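Local coordinates for protein YghZ aldo-keto reductase (Escherichia coli, PDB 3N6Q) that probably catalyses the NAD(P)H-dependent reduction of aldehydes or ketones, at residues 37-42 against 66-71; 135-140 against 168-173; 197-202 against 228-233; 223-228 against 284-289. All coordinates share one frame; numbering follows the deposited sequence.

Interaction 1. Residues 37-42 against 66-71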
loop_
_atom_site.group_PDB
_atom_site.type_symbol
_atom_site.label_atom_id
_atom_site.label_comp_id
_atom_site.label_asym_id
_atom_site.label_seq_id
_atom_site.Cartn_x
_atom_site.Cartn_y
_atom_site.Cartn_z
ATOM N N GLY B 37 -10.753 -33.545 -3.873
ATOM C CA GLY B 37 -9.418 -33.782 -4.436
ATOM C C GLY B 37 -9.504 -34.253 -5.872
ATOM O O GLY B 37 -10.605 -34.415 -6.419
ATOM N N HIS B 38 -8.337 -34.435 -6.510
ATOM C CA HIS B 38 -8.352 -35.031 -7.866
ATOM C C HIS B 38 -8.788 -36.478 -7.801
ATOM O O HIS B 38 -9.058 -37.091 -8.847
ATOM C CB HIS B 38 -6.950 -34.949 -8.494
ATOM C CG HIS B 38 -6.578 -33.564 -8.897
ATOM N ND1 HIS B 38 -7.486 -32.662 -9.404
ATOM C CD2 HIS B 38 -5.376 -32.938 -8.890
ATOM C CE1 HIS B 38 -6.861 -31.522 -9.664
ATOM N NE2 HIS B 38 -5.567 -31.693 -9.427
ATOM N N VAL B 39 -8.794 -37.058 -6.601
ATOM C CA VAL B 39 -9.356 -38.414 -6.481
ATOM C C VAL B 39 -10.877 -38.532 -6.450
ATOM O O VAL B 39 -11.412 -39.661 -6.416
ATOM C CB VAL B 39 -8.803 -39.179 -5.269
ATOM C CG1 VAL B 39 -7.306 -39.234 -5.330
ATOM C CG2 VAL B 39 -9.268 -38.517 -3.946
ATOM N N ASN B 40 -11.559 -37.399 -6.475
ATOM C CA ASN B 40 -12.999 -37.339 -6.414
ATOM C C ASN B 40 -13.490 -36.780 -7.731
ATOM O O ASN B 40 -13.055 -35.697 -8.166
ATOM C CB ASN B 40 -13.448 -36.402 -5.277
ATOM C CG ASN B 40 -12.891 -36.833 -3.908
ATOM O OD1 ASN B 40 -11.939 -36.229 -3.375
ATOM N ND2 ASN B 40 -13.414 -37.945 -3.378
ATOM N N ALA B 41 -14.491 -37.423 -8.325
ATOM C CA ALA B 41 -15.072 -36.877 -9.577
ATOM C C ALA B 41 -15.611 -35.463 -9.418
ATOM O O ALA B 41 -16.244 -35.156 -8.398
ATOM C CB ALA B 41 -16.210 -37.813 -10.110
ATOM N N LEU B 42 -15.438 -34.590 -10.425
ATOM C CA LEU B 42 -15.886 -33.224 -10.255
ATOM C C LEU B 42 -17.424 -33.112 -10.269
ATOM O O LEU B 42 -18.002 -32.194 -9.653
ATOM C CB LEU B 42 -15.248 -32.296 -11.308
ATOM C CG LEU B 42 -15.479 -30.821 -11.090
ATOM C CD1 LEU B 42 -14.465 -30.348 -10.032
ATOM C CD2 LEU B 42 -15.233 -30.061 -12.402
ATOM N N TYR B 66 -5.574 -29.193 1.207
ATOM C CA TYR B 66 -6.760 -30.063 1.120
ATOM C C TYR B 66 -6.753 -30.752 -0.256
ATOM O O TYR B 66 -6.482 -30.090 -1.247
ATOM C CB TYR B 66 -8.016 -29.174 1.152
ATOM C CG TYR B 66 -8.397 -28.740 2.591
ATOM C CD1 TYR B 66 -7.617 -29.135 3.693
ATOM C CD2 TYR B 66 -9.581 -28.079 2.797
ATOM C CE1 TYR B 66 -8.008 -28.797 5.026
ATOM C CE2 TYR B 66 -9.994 -27.748 4.119
ATOM C CZ TYR B 66 -9.189 -28.095 5.190
ATOM O OH TYR B 66 -9.617 -27.779 6.458
ATOM N N GLY B 67 -7.056 -32.038 -0.282
ATOM C CA GLY B 67 -7.208 -32.780 -1.541
ATOM C C GLY B 67 -7.732 -34.171 -1.262
ATOM O O GLY B 67 -8.842 -34.287 -0.704
ATOM N N PRO B 68 -6.934 -35.227 -1.556
ATOM C CA PRO B 68 -5.570 -35.167 -2.099
ATOM C C PRO B 68 -5.594 -35.138 -3.630
ATOM O O PRO B 68 -6.600 -35.477 -4.224
ATOM C CB PRO B 68 -4.956 -36.486 -1.621
ATOM C CG PRO B 68 -6.123 -37.456 -1.646
ATOM C CD PRO B 68 -7.326 -36.620 -1.232
ATOM N N PRO B 69 -4.463 -34.794 -4.273
ATOM C CA PRO B 69 -3.230 -34.323 -3.617
ATOM C C PRO B 69 -3.322 -32.853 -3.113
ATOM O O PRO B 69 -4.282 -32.145 -3.444
ATOM C CB PRO B 69 -2.162 -34.474 -4.736
ATOM C CG PRO B 69 -2.913 -34.176 -5.969
ATOM C CD PRO B 69 -4.317 -34.869 -5.740
ATOM N N PRO B 70 -2.282 -32.365 -2.412
ATOM C CA PRO B 70 -2.343 -31.000 -1.866
ATOM C C PRO B 70 -2.598 -29.956 -2.924
ATOM O O PRO B 70 -2.007 -30.014 -4.028
ATOM C CB PRO B 70 -0.952 -30.813 -1.283
ATOM C CG PRO B 70 -0.697 -32.205 -0.705
ATOM C CD PRO B 70 -1.156 -33.117 -1.812
ATOM N N GLY B 71 -3.543 -29.067 -2.639
ATOM C CA GLY B 71 -3.834 -27.959 -3.522
ATOM C C GLY B 71 -4.971 -28.302 -4.464
ATOM O O GLY B 71 -5.543 -27.403 -5.088
HETATM O O HOH W 1 -10.724 -36.266 -0.700
#
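Asn-40 OD1 is gripped from two directions. Asn-40 OD1 accepts a hydrogen bond from Gly-37 N at 3.0 Å, on a lone pair in the carbonyl plane, and another from a water. The same water donates to Gly-67 O at 2.7 Å and so ties the two segments together. Both are loops that follow parallel strands of a TIM barrel, 24-31 and 59-61. Residues 37-40 form a type I beta turn. In the facing loop, cis peptides precede both Pro-68 and Pro-69. Pro-68 O lies 3.3 Å from Gly-37 CA, a CA-H...O contact. A CB on Gly-37 would strike Pro-68 O. The side chains of His-38 and Pro-69 cross at about a right angle, as do those of Val-39 and Pro-68. The imidazole of His-38 meets Pro-69 CD obliquely, and His-38 NE2 makes a weak hydrogen bond to Glu-75. Tyr-66, at the start of the proline loop, makes a weak hydrogen bond to Lys-97, consistent with the tyrosine-lysine pair of aldo-keto reductase active sites. At the exposed end, CG2 of Val-39, between its backbone N and carbonyl carbon, lies 3.8 Å from Pro-68 CD.

Interaction 2. Residues 135-140 against 168-173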
loop_
_atom_site.group_PDB
_atom_site.type_symbol
_atom_site.label_atom_id
_atom_site.label_comp_id
_atom_site.label_asym_id
_atom_site.label_seq_id
_atom_site.Cartn_x
_atom_site.Cartn_y
_atom_site.Cartn_z
ATOM N N PHE B 135 -8.142 -15.360 5.613
ATOM C CA PHE B 135 -6.901 -16.117 5.490
ATOM C C PHE B 135 -6.485 -16.538 6.896
ATOM O O PHE B 135 -6.445 -15.688 7.779
ATOM C CB PHE B 135 -5.819 -15.247 4.834
ATOM C CG PHE B 135 -4.488 -15.976 4.682
ATOM C CD1 PHE B 135 -4.431 -17.238 4.047
ATOM C CD2 PHE B 135 -3.323 -15.406 5.150
ATOM C CE1 PHE B 135 -3.140 -17.917 3.900
ATOM C CE2 PHE B 135 -2.062 -16.029 4.978
ATOM C CZ PHE B 135 -1.980 -17.281 4.418
ATOM N N TYR B 136 -6.204 -17.821 7.129
ATOM C CA TYR B 136 -5.826 -18.331 8.483
ATOM C C TYR B 136 -4.332 -18.678 8.565
ATOM O O TYR B 136 -3.802 -19.350 7.678
ATOM C CB TYR B 136 -6.483 -19.683 8.688
ATOM C CG TYR B 136 -7.956 -19.610 9.097
ATOM C CD1 TYR B 136 -8.332 -19.691 10.459
ATOM C CD2 TYR B 136 -8.967 -19.588 8.103
ATOM C CE1 TYR B 136 -9.697 -19.787 10.847
ATOM C CE2 TYR B 136 -10.350 -19.625 8.481
ATOM C CZ TYR B 136 -10.693 -19.745 9.853
ATOM O OH TYR B 136 -12.037 -19.816 10.162
ATOM N N SER B 137 -3.742 -18.468 9.758
ATOM C CA SER B 137 -2.681 -19.340 10.218
ATOM C C SER B 137 -3.305 -20.679 10.639
ATOM O O SER B 137 -4.112 -20.720 11.613
ATOM C CB SER B 137 -1.961 -18.631 11.397
ATOM O OG SER B 137 -1.016 -19.547 11.907
ATOM N N HIS B 138 -2.894 -21.788 10.004
ATOM C CA HIS B 138 -3.605 -23.110 10.156
ATOM C C HIS B 138 -3.268 -23.811 11.488
ATOM O O HIS B 138 -4.002 -24.710 11.972
ATOM C CB HIS B 138 -3.251 -24.044 8.976
ATOM C CG HIS B 138 -4.315 -25.054 8.665
ATOM N ND1 HIS B 138 -4.321 -25.788 7.491
ATOM C CD2 HIS B 138 -5.317 -25.556 9.431
ATOM C CE1 HIS B 138 -5.285 -26.693 7.542
ATOM N NE2 HIS B 138 -5.926 -26.555 8.698
ATOM N N ARG B 139 -2.140 -23.434 12.070
ATOM C CA ARG B 139 -1.658 -24.060 13.317
ATOM C C ARG B 139 -0.590 -23.229 13.948
ATOM O O ARG B 139 0.009 -22.326 13.316
ATOM C CB ARG B 139 -1.173 -25.498 13.122
ATOM C CG ARG B 139 0.050 -25.635 12.118
ATOM C CD ARG B 139 1.005 -26.798 12.531
ATOM N NE ARG B 139 1.875 -27.188 11.407
ATOM C CZ ARG B 139 2.461 -28.390 11.229
ATOM N NH1 ARG B 139 2.375 -29.347 12.166
ATOM N NH2 ARG B 139 3.165 -28.639 10.105
ATOM N N VAL B 140 -0.261 -23.564 15.191
ATOM C CA VAL B 140 0.871 -22.893 15.841
ATOM C C VAL B 140 2.231 -23.393 15.290
ATOM O O VAL B 140 2.458 -24.601 15.219
ATOM C CB VAL B 140 0.789 -23.159 17.387
ATOM C CG1 VAL B 140 2.090 -22.687 18.133
ATOM C CG2 VAL B 140 -0.443 -22.460 17.937
ATOM N N SER B 168 -6.151 -20.951 13.653
ATOM C CA SER B 168 -6.674 -22.300 13.921
ATOM C C SER B 168 -5.774 -23.066 14.873
ATOM O O SER B 168 -4.574 -23.090 14.712
ATOM C CB SER B 168 -6.880 -23.097 12.597
ATOM O OG SER B 168 -7.500 -24.345 12.873
ATOM N N SER B 169 -6.394 -23.608 15.927
ATOM C CA SER B 169 -5.740 -24.433 16.931
ATOM C C SER B 169 -4.646 -23.758 17.749
ATOM O O SER B 169 -3.660 -24.390 18.137
ATOM C CB SER B 169 -5.356 -25.804 16.388
ATOM O OG SER B 169 -6.445 -26.380 15.615
ATOM N N TYR B 170 -4.873 -22.493 18.091
ATOM C CA TYR B 170 -3.991 -21.737 18.978
ATOM C C TYR B 170 -4.582 -21.866 20.365
ATOM O O TYR B 170 -5.777 -21.708 20.527
ATOM C CB TYR B 170 -3.977 -20.268 18.585
ATOM C CG TYR B 170 -2.990 -19.987 17.454
ATOM C CD1 TYR B 170 -3.158 -20.601 16.200
ATOM C CD2 TYR B 170 -2.022 -19.015 17.612
ATOM C CE1 TYR B 170 -2.246 -20.331 15.124
ATOM C CE2 TYR B 170 -1.163 -18.687 16.560
ATOM C CZ TYR B 170 -1.301 -19.328 15.326
ATOM O OH TYR B 170 -0.402 -18.958 14.342
ATOM N N SER B 171 -3.732 -22.134 21.353
ATOM C CA SER B 171 -4.174 -22.019 22.768
ATOM C C SER B 171 -4.791 -20.656 23.124
ATOM O O SER B 171 -4.586 -19.638 22.443
ATOM C CB SER B 171 -2.979 -22.299 23.687
ATOM O OG SER B 171 -2.041 -21.218 23.554
ATOM N N PRO B 172 -5.506 -20.591 24.278
ATOM C CA PRO B 172 -5.948 -19.289 24.768
ATOM C C PRO B 172 -4.849 -18.222 24.840
ATOM O O PRO B 172 -5.069 -17.072 24.421
ATOM C CB PRO B 172 -6.558 -19.602 26.172
ATOM C CG PRO B 172 -6.870 -21.072 26.155
ATOM C CD PRO B 172 -5.883 -21.726 25.166
ATOM N N GLU B 173 -3.707 -18.559 25.438
ATOM C CA GLU B 173 -2.644 -17.581 25.661
ATOM C C GLU B 173 -2.100 -17.109 24.293
ATOM O O GLU B 173 -1.897 -15.912 24.090
ATOM C CB GLU B 173 -1.518 -18.266 26.448
ATOM C CG GLU B 173 -1.940 -18.754 27.877
ATOM C CD GLU B 173 -2.925 -19.980 27.926
ATOM O OE1 GLU B 173 -2.948 -20.876 27.009
ATOM O OE2 GLU B 173 -3.658 -20.046 28.959
HETATM O O HOH W 2 -5.037 -26.692 13.291
HETATM O O HOH W 3 -1.668 -25.684 16.602
#
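The Tyr-170 ring carries Val-140 CG2 on one face. The methyl sits almost over the ring centre, 3.6 Å from the centroid and 13° off the ring normal, a CH-pi contact. Val-140 has CG2 anti to its carbonyl carbon, which sends this branch over the ring. At the phenol edge, Ser-137 OG lies near the ring plane and shares a 2.6 Å hydrogen bond with Tyr-170 OH. Either hydroxyl could be the donor. A phenylalanine in place of Tyr-170 would probably leave the buried Ser-137 OG without this partner. Thr-149 and Met-178 also touch Tyr-170, from helices 146-158 and 172-183.

The backbones meet beside this pair. Ser-168 N donates to Ser-137 O at 2.9 Å. One residue on, His-138 O and Ser-168 O are two acceptors only 3.2 Å apart. A water donates to His-138 O and joins it to Ser-169 OG. A second water links Val-140 N to Ser-169 O. Ser-168 OG lies at the edge of the His-138 ring, but its hydrogen bond goes to Gln-193 O. Strands 132-137 and 162-168 are parallel neighbours, joined through helix 146-158. The contact therefore lies where the strands of a beta-alpha-beta crossover in the TIM barrel run out into their loops.

Interaction 3. Residues 197-202 against 228-233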
loop_
_atom_site.group_PDB
_atom_site.type_symbol
_atom_site.label_atom_id
_atom_site.label_comp_id
_atom_site.label_asym_id
_atom_site.label_seq_id
_atom_site.Cartn_x
_atom_site.Cartn_y
_atom_site.Cartn_z
ATOM N N ASN B 197 -16.355 -30.599 19.593
ATOM C CA ASN B 197 -17.564 -31.377 19.406
ATOM C C ASN B 197 -17.957 -31.968 20.767
ATOM O O ASN B 197 -17.297 -31.729 21.801
ATOM C CB ASN B 197 -17.340 -32.519 18.372
ATOM C CG ASN B 197 -16.105 -33.396 18.683
ATOM O OD1 ASN B 197 -16.067 -34.111 19.677
ATOM N ND2 ASN B 197 -15.116 -33.383 17.774
ATOM N N LEU B 198 -18.949 -32.844 20.743
ATOM C CA LEU B 198 -19.461 -33.355 22.004
ATOM C C LEU B 198 -18.401 -34.125 22.782
ATOM O O LEU B 198 -18.407 -34.104 24.010
ATOM C CB LEU B 198 -20.662 -34.268 21.740
ATOM C CG LEU B 198 -22.050 -33.684 21.922
ATOM C CD1 LEU B 198 -23.007 -34.830 21.602
ATOM C CD2 LEU B 198 -22.277 -33.254 23.361
ATOM N N LEU B 199 -17.470 -34.758 22.071
ATOM C CA LEU B 199 -16.488 -35.644 22.667
ATOM C C LEU B 199 -15.174 -34.931 22.912
ATOM O O LEU B 199 -14.261 -35.516 23.455
ATOM C CB LEU B 199 -16.211 -36.856 21.756
ATOM C CG LEU B 199 -17.524 -37.538 21.351
ATOM C CD1 LEU B 199 -17.162 -38.801 20.621
ATOM C CD2 LEU B 199 -18.338 -37.851 22.613
ATOM N N ASN B 200 -15.060 -33.689 22.446
ATOM C CA ASN B 200 -13.773 -32.995 22.530
ATOM C C ASN B 200 -13.960 -31.564 22.992
ATOM O O ASN B 200 -14.301 -30.668 22.192
ATOM C CB ASN B 200 -12.988 -33.062 21.208
ATOM C CG ASN B 200 -11.638 -32.367 21.324
ATOM O OD1 ASN B 200 -11.305 -31.817 22.378
ATOM N ND2 ASN B 200 -10.904 -32.331 20.251
ATOM N N ARG B 201 -13.857 -31.364 24.305
ATOM C CA ARG B 201 -14.185 -30.066 24.877
ATOM C C ARG B 201 -12.999 -29.300 25.400
ATOM O O ARG B 201 -13.163 -28.436 26.229
ATOM C CB ARG B 201 -15.273 -30.157 25.955
ATOM C CG ARG B 201 -16.441 -30.957 25.395
ATOM C CD ARG B 201 -17.669 -30.638 26.079
ATOM N NE ARG B 201 -18.554 -31.747 25.899
ATOM C CZ ARG B 201 -19.565 -31.973 26.705
ATOM N NH1 ARG B 201 -19.768 -31.117 27.720
ATOM N NH2 ARG B 201 -20.362 -33.023 26.472
ATOM N N TRP B 202 -11.857 -29.452 24.735
ATOM C CA TRP B 202 -10.679 -28.675 25.067
ATOM C C TRP B 202 -10.970 -27.185 25.054
ATOM O O TRP B 202 -10.486 -26.439 25.913
ATOM C CB TRP B 202 -9.456 -29.053 24.174
ATOM C CG TRP B 202 -9.306 -28.335 22.837
ATOM C CD1 TRP B 202 -9.584 -28.861 21.586
ATOM C CD2 TRP B 202 -8.748 -27.018 22.593
ATOM N NE1 TRP B 202 -9.275 -27.944 20.611
ATOM C CE2 TRP B 202 -8.763 -26.811 21.193
ATOM C CE3 TRP B 202 -8.239 -26.003 23.421
ATOM C CZ2 TRP B 202 -8.314 -25.616 20.597
ATOM C CZ3 TRP B 202 -7.768 -24.815 22.821
ATOM C CH2 TRP B 202 -7.801 -24.647 21.416
ATOM N N GLY B 228 -17.245 -38.947 12.292
ATOM C CA GLY B 228 -18.141 -40.082 12.161
ATOM C C GLY B 228 -18.492 -40.682 13.495
ATOM O O GLY B 228 -19.455 -41.408 13.584
ATOM N N LEU B 229 -17.748 -40.389 14.554
ATOM C CA LEU B 229 -18.145 -40.971 15.844
ATOM C C LEU B 229 -19.542 -40.474 16.262
ATOM O O LEU B 229 -20.275 -41.175 16.941
ATOM C CB LEU B 229 -17.134 -40.674 16.953
ATOM C CG LEU B 229 -15.803 -41.409 16.779
ATOM C CD1 LEU B 229 -14.878 -40.987 17.920
ATOM C CD2 LEU B 229 -16.061 -42.895 16.832
ATOM N N LEU B 230 -19.913 -39.285 15.832
ATOM C CA LEU B 230 -21.210 -38.714 16.286
ATOM C C LEU B 230 -22.263 -38.747 15.189
ATOM O O LEU B 230 -23.032 -37.781 15.017
ATOM C CB LEU B 230 -20.973 -37.270 16.760
ATOM C CG LEU B 230 -20.112 -37.189 18.023
ATOM C CD1 LEU B 230 -19.680 -35.754 18.331
ATOM C CD2 LEU B 230 -20.911 -37.764 19.238
ATOM N N THR B 231 -22.264 -39.832 14.422
ATOM C CA THR B 231 -23.250 -40.057 13.363
ATOM C C THR B 231 -23.821 -41.470 13.542
ATOM O O THR B 231 -23.516 -42.160 14.516
ATOM C CB THR B 231 -22.635 -39.968 11.929
ATOM O OG1 THR B 231 -21.721 -41.064 11.744
ATOM C CG2 THR B 231 -21.955 -38.625 11.665
ATOM N N GLY B 232 -24.578 -41.933 12.550
ATOM C CA GLY B 232 -24.921 -43.373 12.473
ATOM C C GLY B 232 -23.741 -44.357 12.390
ATOM O O GLY B 232 -23.873 -45.536 12.757
ATOM N N LYS B 233 -22.576 -43.867 11.960
ATOM C CA LYS B 233 -21.560 -44.721 11.342
ATOM C C LYS B 233 -21.097 -45.936 12.135
ATOM O O LYS B 233 -20.993 -47.022 11.582
ATOM C CB LYS B 233 -20.361 -43.906 10.843
ATOM C CG LYS B 233 -20.549 -43.394 9.413
ATOM C CD LYS B 233 -19.422 -42.445 8.982
ATOM C CE LYS B 233 -19.924 -40.966 8.962
ATOM N NZ LYS B 233 -18.802 -40.022 8.575
#
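Leu-199 and Leu-230 run past each other in opposite directions, with Leu-199 CG 4.0 Å from Leu-230 CD2. Leu-230 holds its CG anti to its own carbonyl carbon and projects its forked end at the turn opposite. Its two methyls divide the work. CD2 lies along Leu-199. Leu-230 CD1 packs on the root of Leu-198, 3.8 Å from Leu-198 CB, and also meets Asn-197 CB. Leu-229 comes at Leu-199 differently. Their side chains cross at about a right angle, and Leu-199 CD1 rests 4.1 Å from Leu-229 CB.

No hydrogen bond joins the two segments, so the contact is made by apolar groups. Each segment contains a type I beta turn, 197-200 and 228-231. Both belong to loops that follow neighbouring parallel strands of the TIM barrel, 191-193 and 218-221. Leu-230 also packs on Met-281 and Ala-285 of helix 281-289, while Leu-199 touches Ile-332 of helix 322-334.

Polar side chains shape both turns. Asn-197 has its CG between the backbone N and the carbonyl carbon (chi1 52°). Asn-197 OD1 accepts from Leu-199 N at 2.8 Å, on a lone pair, in an Asx turn. Its ND2 bonds to Thr-223 O. An alanine at Asn-197 would probably leave Leu-199 N and Thr-223 O without these mates and the turn freer to shift. Arg-201 NE donates to Leu-198 O at 3.0 Å, and its NH2 forms a salt bridge with Asp-329. In the partner loop, Thr-231 OG1 donates to Gly-228 O and accepts from Lys-233 N at 2.9 Å, forming an ST turn.

Interaction 4. Residues 223-228 against 284-289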
loop_
_atom_site.group_PDB
_atom_site.type_symbol
_atom_site.label_atom_id
_atom_site.label_comp_id
_atom_site.label_asym_id
_atom_site.label_seq_id
_atom_site.Cartn_x
_atom_site.Cartn_y
_atom_site.Cartn_z
ATOM N N THR B 223 -14.492 -30.452 12.671
ATOM C CA THR B 223 -14.878 -31.848 13.042
ATOM C C THR B 223 -15.997 -31.895 14.124
ATOM O O THR B 223 -15.859 -32.595 15.122
ATOM C CB THR B 223 -13.762 -32.781 13.528
ATOM O OG1 THR B 223 -13.010 -32.197 14.617
ATOM C CG2 THR B 223 -12.808 -33.138 12.337
ATOM N N PRO B 224 -17.057 -31.144 13.895
ATOM C CA PRO B 224 -18.201 -31.143 14.882
ATOM C C PRO B 224 -18.884 -32.502 14.994
ATOM O O PRO B 224 -19.591 -32.749 15.994
ATOM C CB PRO B 224 -19.163 -30.093 14.300
ATOM C CG PRO B 224 -18.948 -30.228 12.707
ATOM C CD PRO B 224 -17.394 -30.443 12.623
ATOM N N LEU B 225 -18.668 -33.385 14.005
ATOM C CA LEU B 225 -19.157 -34.780 14.080
ATOM C C LEU B 225 -18.115 -35.808 14.473
ATOM O O LEU B 225 -18.409 -37.022 14.454
ATOM C CB LEU B 225 -19.884 -35.188 12.788
ATOM C CG LEU B 225 -21.082 -34.319 12.382
ATOM C CD1 LEU B 225 -21.684 -34.887 11.116
ATOM C CD2 LEU B 225 -22.170 -34.314 13.516
ATOM N N ALA B 226 -16.974 -35.331 14.999
ATOM C CA ALA B 226 -15.906 -36.230 15.552
ATOM C C ALA B 226 -15.543 -37.321 14.563
ATOM O O ALA B 226 -15.410 -38.484 14.922
ATOM C CB ALA B 226 -16.286 -36.788 16.939
ATOM N N GLN B 227 -15.436 -36.919 13.288
ATOM C CA GLN B 227 -15.111 -37.798 12.171
ATOM C C GLN B 227 -15.941 -39.070 12.071
ATOM O O GLN B 227 -15.405 -40.156 11.841
ATOM C CB GLN B 227 -13.621 -38.140 12.206
ATOM C CG GLN B 227 -12.759 -36.906 12.074
ATOM C CD GLN B 227 -11.278 -37.253 12.109
ATOM O OE1 GLN B 227 -10.709 -37.683 11.097
ATOM N NE2 GLN B 227 -10.659 -37.102 13.282
ATOM N N GLY B 228 -17.245 -38.947 12.292
ATOM C CA GLY B 228 -18.141 -40.082 12.161
ATOM C C GLY B 228 -18.492 -40.682 13.495
ATOM O O GLY B 228 -19.455 -41.408 13.584
ATOM N N MET B 284 -28.292 -34.086 16.527
ATOM C CA MET B 284 -28.147 -33.701 17.972
ATOM C C MET B 284 -26.720 -33.132 18.259
ATOM O O MET B 284 -26.550 -32.193 19.030
ATOM C CB MET B 284 -28.394 -34.855 18.934
ATOM C CG MET B 284 -28.343 -34.286 20.443
ATOM S SD MET B 284 -28.806 -35.671 21.550
ATOM C CE MET B 284 -27.260 -36.634 21.582
ATOM N N ALA B 285 -25.701 -33.790 17.708
ATOM C CA ALA B 285 -24.301 -33.338 17.860
ATOM C C ALA B 285 -24.084 -31.876 17.366
ATOM O O ALA B 285 -23.428 -31.062 18.042
ATOM C CB ALA B 285 -23.321 -34.365 17.107
ATOM N N LEU B 286 -24.669 -31.527 16.204
ATOM C CA LEU B 286 -24.631 -30.191 15.683
ATOM C C LEU B 286 -25.478 -29.201 16.496
ATOM O O LEU B 286 -25.048 -28.078 16.758
ATOM C CB LEU B 286 -25.069 -30.155 14.223
ATOM C CG LEU B 286 -24.201 -31.027 13.306
ATOM C CD1 LEU B 286 -24.831 -30.998 11.844
ATOM C CD2 LEU B 286 -22.724 -30.566 13.362
ATOM N N SER B 287 -26.665 -29.630 16.916
ATOM C CA SER B 287 -27.525 -28.736 17.710
ATOM C C SER B 287 -26.826 -28.390 19.018
ATOM O O SER B 287 -26.887 -27.280 19.492
ATOM C CB SER B 287 -28.857 -29.459 18.011
ATOM O OG SER B 287 -29.616 -29.597 16.807
ATOM N N TRP B 288 -26.155 -29.374 19.588
ATOM C CA TRP B 288 -25.438 -29.168 20.839
ATOM C C TRP B 288 -24.377 -28.097 20.761
ATOM O O TRP B 288 -24.254 -27.262 21.631
ATOM C CB TRP B 288 -24.865 -30.488 21.336
ATOM C CG TRP B 288 -24.232 -30.378 22.703
ATOM C CD1 TRP B 288 -24.813 -30.697 23.936
ATOM C CD2 TRP B 288 -22.869 -30.009 22.977
ATOM N NE1 TRP B 288 -23.866 -30.486 24.959
ATOM C CE2 TRP B 288 -22.690 -30.037 24.393
ATOM C CE3 TRP B 288 -21.792 -29.608 22.165
ATOM C CZ2 TRP B 288 -21.458 -29.750 24.992
ATOM C CZ3 TRP B 288 -20.583 -29.283 22.763
ATOM C CH2 TRP B 288 -20.422 -29.343 24.174
ATOM N N LEU B 289 -23.600 -28.097 19.675
ATOM C CA LEU B 289 -22.646 -27.007 19.480
ATOM C C LEU B 289 -23.337 -25.671 19.335
ATOM O O LEU B 289 -22.837 -24.655 19.826
ATOM C CB LEU B 289 -21.768 -27.326 18.223
ATOM C CG LEU B 289 -20.756 -28.456 18.486
ATOM C CD1 LEU B 289 -20.190 -29.029 17.128
ATOM C CD2 LEU B 289 -19.552 -27.870 19.322
HETATM O O HOH W 4 -20.707 -32.144 18.513
#
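Pro-224 O and Ala-285 O, two acceptors, are joined by a single water that donates to both. It lies 2.8 Å from Pro-224 O and 3.0 Å from Ala-285 O. The second carbonyl belongs to a helix and also takes a weak backbone bond from Leu-289 N. No direct hydrogen bond crosses between the segments.

Apolar groups make up the rest. Leu-286 CD2 is the methyl on which the loop converges. Leu-286 CD2 lies 3.7 Å from Pro-224 CB and 3.8 Å from Leu-225 CD2. The proline ring crosses Leu-286 at a slant, while the Leu-225 side chain crosses it at about a right angle. Leu-225 holds CG beside its backbone N (chi1 -57°), and its tip comes closer to the helix than its root suggests. Leu-225 CD2 also reaches Ala-285 CB, at 3.8 Å.

The loop follows strand 218-221 of the TIM barrel, and helix 281-289 precedes strand 297-300, the parallel neighbour of that strand. Val-298 of strand 297-300 touches Pro-224, Leu-286 and Leu-289, so the contact rests on the barrel wall. Residues 223-226 form a type I beta turn, closed by Ala-226 N to Thr-223 O at 3.0 Å. The chain then turns again, with Gly-228 N donating to Leu-225 O at 3.1 Å.

All four contacts belong to one TIM barrel. Along the chain, interaction 1 closes before interaction 2 opens, and interaction 2 closes before interactions 3 and 4. Interactions 3 and 4 alternate in sequence and share Gly-228. Their centres are 5 Å apart, and probable hydrogen bonds, including Leu-230 N to Leu-225 O, join them into one packed region. The other centres lie 21 to 25 Å apart, spread around the barrel. Tyr-66 of interaction 1 packs against His-138 of interaction 2. The contacts join loops that follow several of the parallel strands, at the barrel end where aldo-keto reductases carry their active site.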